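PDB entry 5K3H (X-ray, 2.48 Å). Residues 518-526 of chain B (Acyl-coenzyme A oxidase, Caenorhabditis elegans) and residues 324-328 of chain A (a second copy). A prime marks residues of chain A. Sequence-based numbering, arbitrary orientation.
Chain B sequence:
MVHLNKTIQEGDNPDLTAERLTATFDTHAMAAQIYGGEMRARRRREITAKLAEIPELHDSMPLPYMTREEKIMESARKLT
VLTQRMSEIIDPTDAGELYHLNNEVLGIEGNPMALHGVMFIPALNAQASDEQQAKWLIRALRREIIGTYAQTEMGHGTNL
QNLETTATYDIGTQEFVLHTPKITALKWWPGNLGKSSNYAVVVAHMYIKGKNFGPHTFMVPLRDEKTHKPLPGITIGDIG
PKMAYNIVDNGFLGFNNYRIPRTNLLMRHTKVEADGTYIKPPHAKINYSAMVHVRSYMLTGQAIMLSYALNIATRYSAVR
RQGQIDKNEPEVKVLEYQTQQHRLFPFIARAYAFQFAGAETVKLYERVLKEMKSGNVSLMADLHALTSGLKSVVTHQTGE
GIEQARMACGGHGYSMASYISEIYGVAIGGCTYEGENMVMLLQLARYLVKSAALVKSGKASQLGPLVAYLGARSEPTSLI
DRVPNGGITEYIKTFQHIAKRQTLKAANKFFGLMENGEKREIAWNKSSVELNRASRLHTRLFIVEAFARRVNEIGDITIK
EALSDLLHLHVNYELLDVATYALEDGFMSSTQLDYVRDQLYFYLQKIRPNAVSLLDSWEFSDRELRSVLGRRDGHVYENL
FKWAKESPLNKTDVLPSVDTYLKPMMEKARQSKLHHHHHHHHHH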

# COMPACT_ATOMS: atom_id res chain seq x y z
N GLU B 518 -22.56 -32.51 1.55
CA GLU B 518 -21.34 -31.90 2.07
C GLU B 518 -21.51 -31.58 3.54
O GLU B 518 -22.58 -31.18 3.99
CB GLU B 518 -21.01 -30.63 1.30
CG GLU B 518 -20.61 -30.90 -0.13
CD GLU B 518 -19.13 -31.08 -0.29
OE1 GLU B 518 -18.44 -31.28 0.76
OE2 GLU B 518 -18.68 -31.06 -1.47
N LYS B 519 -20.42 -31.72 4.29
CA LYS B 519 -20.43 -31.39 5.70
C LYS B 519 -20.73 -29.89 5.73
O LYS B 519 -20.48 -29.18 4.75
CB LYS B 519 -19.08 -31.67 6.34
CG LYS B 519 -19.11 -32.76 7.41
CD LYS B 519 -18.52 -34.06 6.89
CE LYS B 519 -18.45 -35.11 7.99
NZ LYS B 519 -18.74 -36.47 7.48
N ARG B 520 -21.27 -29.41 6.84
CA ARG B 520 -21.62 -28.00 6.97
C ARG B 520 -20.40 -27.10 6.80
O ARG B 520 -20.38 -26.24 5.91
CB ARG B 520 -22.29 -27.78 8.33
CG ARG B 520 -22.48 -26.34 8.75
CD ARG B 520 -23.45 -26.24 9.92
NE ARG B 520 -24.45 -25.20 9.66
CZ ARG B 520 -25.67 -25.42 9.16
NH1 ARG B 520 -26.07 -26.66 8.86
NH2 ARG B 520 -26.50 -24.41 8.96
N GLU B 521 -19.34 -27.36 7.55
CA GLU B 521 -18.21 -26.45 7.61
C GLU B 521 -17.40 -26.46 6.32
O GLU B 521 -16.75 -25.47 5.98
CB GLU B 521 -17.32 -26.83 8.81
CG GLU B 521 -18.05 -27.01 10.16
CD GLU B 521 -18.37 -28.50 10.48
OE1 GLU B 521 -18.88 -29.23 9.59
OE2 GLU B 521 -18.07 -28.96 11.61
N ILE B 522 -17.40 -27.58 5.60
CA ILE B 522 -16.74 -27.65 4.30
C ILE B 522 -17.57 -26.95 3.24
O ILE B 522 -17.03 -26.30 2.33
CB ILE B 522 -16.45 -29.12 3.94
CG1 ILE B 522 -15.35 -29.66 4.84
CG2 ILE B 522 -16.09 -29.28 2.49
CD1 ILE B 522 -14.96 -31.06 4.53
N ALA B 523 -18.90 -27.11 3.31
CA ALA B 523 -19.79 -26.36 2.44
C ALA B 523 -19.61 -24.86 2.65
O ALA B 523 -19.60 -24.09 1.68
CB ALA B 523 -21.23 -26.77 2.70
N TRP B 524 -19.45 -24.43 3.90
CA TRP B 524 -19.19 -23.03 4.18
C TRP B 524 -17.88 -22.59 3.56
O TRP B 524 -17.82 -21.56 2.87
CB TRP B 524 -19.17 -22.79 5.68
CG TRP B 524 -18.96 -21.37 6.03
CD1 TRP B 524 -17.76 -20.75 6.26
CD2 TRP B 524 -19.96 -20.37 6.21
NE1 TRP B 524 -17.96 -19.42 6.56
CE2 TRP B 524 -19.31 -19.16 6.54
CE3 TRP B 524 -21.36 -20.36 6.10
CZ2 TRP B 524 -19.99 -17.98 6.77
CZ3 TRP B 524 -22.04 -19.19 6.34
CH2 TRP B 524 -21.36 -18.02 6.67
N ASN B 525 -16.81 -23.35 3.80
CA ASN B 525 -15.51 -23.03 3.21
C ASN B 525 -15.57 -23.00 1.69
O ASN B 525 -14.99 -22.12 1.05
CB ASN B 525 -14.46 -24.03 3.67
CG ASN B 525 -13.06 -23.65 3.21
OD1 ASN B 525 -12.73 -22.46 3.09
ND2 ASN B 525 -12.23 -24.66 2.95
N LYS B 526 -16.24 -23.97 1.08
CA LYS B 526 -16.30 -24.00 -0.37
C LYS B 526 -17.09 -22.83 -0.94
O LYS B 526 -16.98 -22.58 -2.15
CB LYS B 526 -16.89 -25.32 -0.87
CG LYS B 526 -15.97 -26.51 -0.77
CD LYS B 526 -16.58 -27.69 -1.49
CE LYS B 526 -15.63 -28.88 -1.49
NZ LYS B 526 -16.19 -30.04 -2.28
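Chain A (324-328) QIDKN

Contacts between copies of a protein often pair a regular helix with an irregular loop, the helix offering side chains and the loop its backbone. The acyl-coenzyme A oxidase of Caenorhabditis elegans gives a compact example, in which the two stretches bury 307 Å² between them, both sides summed. In chain B, Lys519 occupies the N-cap position and the helix begins at Arg520, its first turns held by bonds such as Ala523 N to Lys519 O (3.0 Å) and Asn525 N to Glu521 O (3.0 Å). The chain A segment adopts neither helix nor strand. It lies over the first turns of the helix and runs roughly antiparallel to it, with the closest approach of the backbones at Glu521 and Ile325′, whose CA atoms are 5.4 Å apart.

The polar contact centres on Glu521, which points toward the loop. Its OE2 accepts a hydrogen bond from Lys327′ N (3.2 Å, 151° at the hydrogen), so a main-chain amide, rather than the lysine's charged end, answers the carboxylate. The same side chain lies against the backbone nearer its root, where Glu521 CB is 3.0 Å from Ile325′ O.

Charge is less favourably arranged at Asp326′: Glu521 OE2 stands 4.4 Å from Asp326′ OD1, a proximity of like charges. That aspartate oxygen also accepts a hydrogen bond from Asn328′ N (2.9 Å), which ties the loop back on itself. Lys519 approaches the other carboxylate oxygen loosely, its CE 4.4 Å from Asp326′ OD2.

Apolar packing pairs Ile522 with Ile325′, the most extensively covered residue of the loop: Ile325′ CG2 meets Ile522 CG1 at 3.9 Å. One helical turn beyond Glu521, Asn525 ND2 makes a van der Waals contact with Ile325′ CD1 at 3.8 Å; Asn525 OD1 and ND2 are hydrogen-bonded elsewhere in the structure.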

# COMPACT_ATOMS: atom_id res chain seq x y z
N GLN A 324 -10.98 -23.75 12.99
CA GLN A 324 -11.33 -25.09 12.57
C GLN A 324 -12.25 -25.02 11.36
O GLN A 324 -13.03 -24.08 11.21
CB GLN A 324 -12.03 -25.84 13.70
CG GLN A 324 -11.11 -26.33 14.80
CD GLN A 324 -11.89 -26.90 15.95
OE1 GLN A 324 -12.60 -26.17 16.66
NE2 GLN A 324 -11.84 -28.22 16.10
N ILE A 325 -12.13 -26.01 10.47
CA ILE A 325 -13.15 -26.22 9.46
C ILE A 325 -14.05 -27.32 10.02
O ILE A 325 -15.04 -27.03 10.70
CB ILE A 325 -12.54 -26.55 8.08
CG1 ILE A 325 -11.76 -25.34 7.54
CG2 ILE A 325 -13.61 -26.91 7.06
CD1 ILE A 325 -10.91 -25.64 6.33
N ASP A 326 -13.68 -28.58 9.82
CA ASP A 326 -14.37 -29.66 10.54
C ASP A 326 -14.10 -29.55 12.04
O ASP A 326 -12.94 -29.55 12.48
CB ASP A 326 -13.92 -31.02 10.02
CG ASP A 326 -14.71 -32.17 10.61
OD1 ASP A 326 -15.02 -32.18 11.82
OD2 ASP A 326 -15.02 -33.10 9.86
N LYS A 327 -15.16 -29.52 12.83
CA LYS A 327 -15.02 -29.22 14.26
C LYS A 327 -14.46 -30.36 15.10
O LYS A 327 -14.10 -30.11 16.25
CB LYS A 327 -16.35 -28.70 14.85
CG LYS A 327 -16.75 -27.26 14.41
CD LYS A 327 -17.98 -26.77 15.18
CE LYS A 327 -18.39 -25.38 14.75
NZ LYS A 327 -17.24 -24.50 15.00
N ASN A 328 -14.30 -31.58 14.57
CA ASN A 328 -13.67 -32.65 15.32
C ASN A 328 -12.19 -32.79 15.01
O ASN A 328 -11.51 -33.68 15.56
CB ASN A 328 -14.38 -33.97 15.04
CG ASN A 328 -15.83 -33.93 15.47
OD1 ASN A 328 -16.14 -33.58 16.62
ND2 ASN A 328 -16.73 -34.25 14.55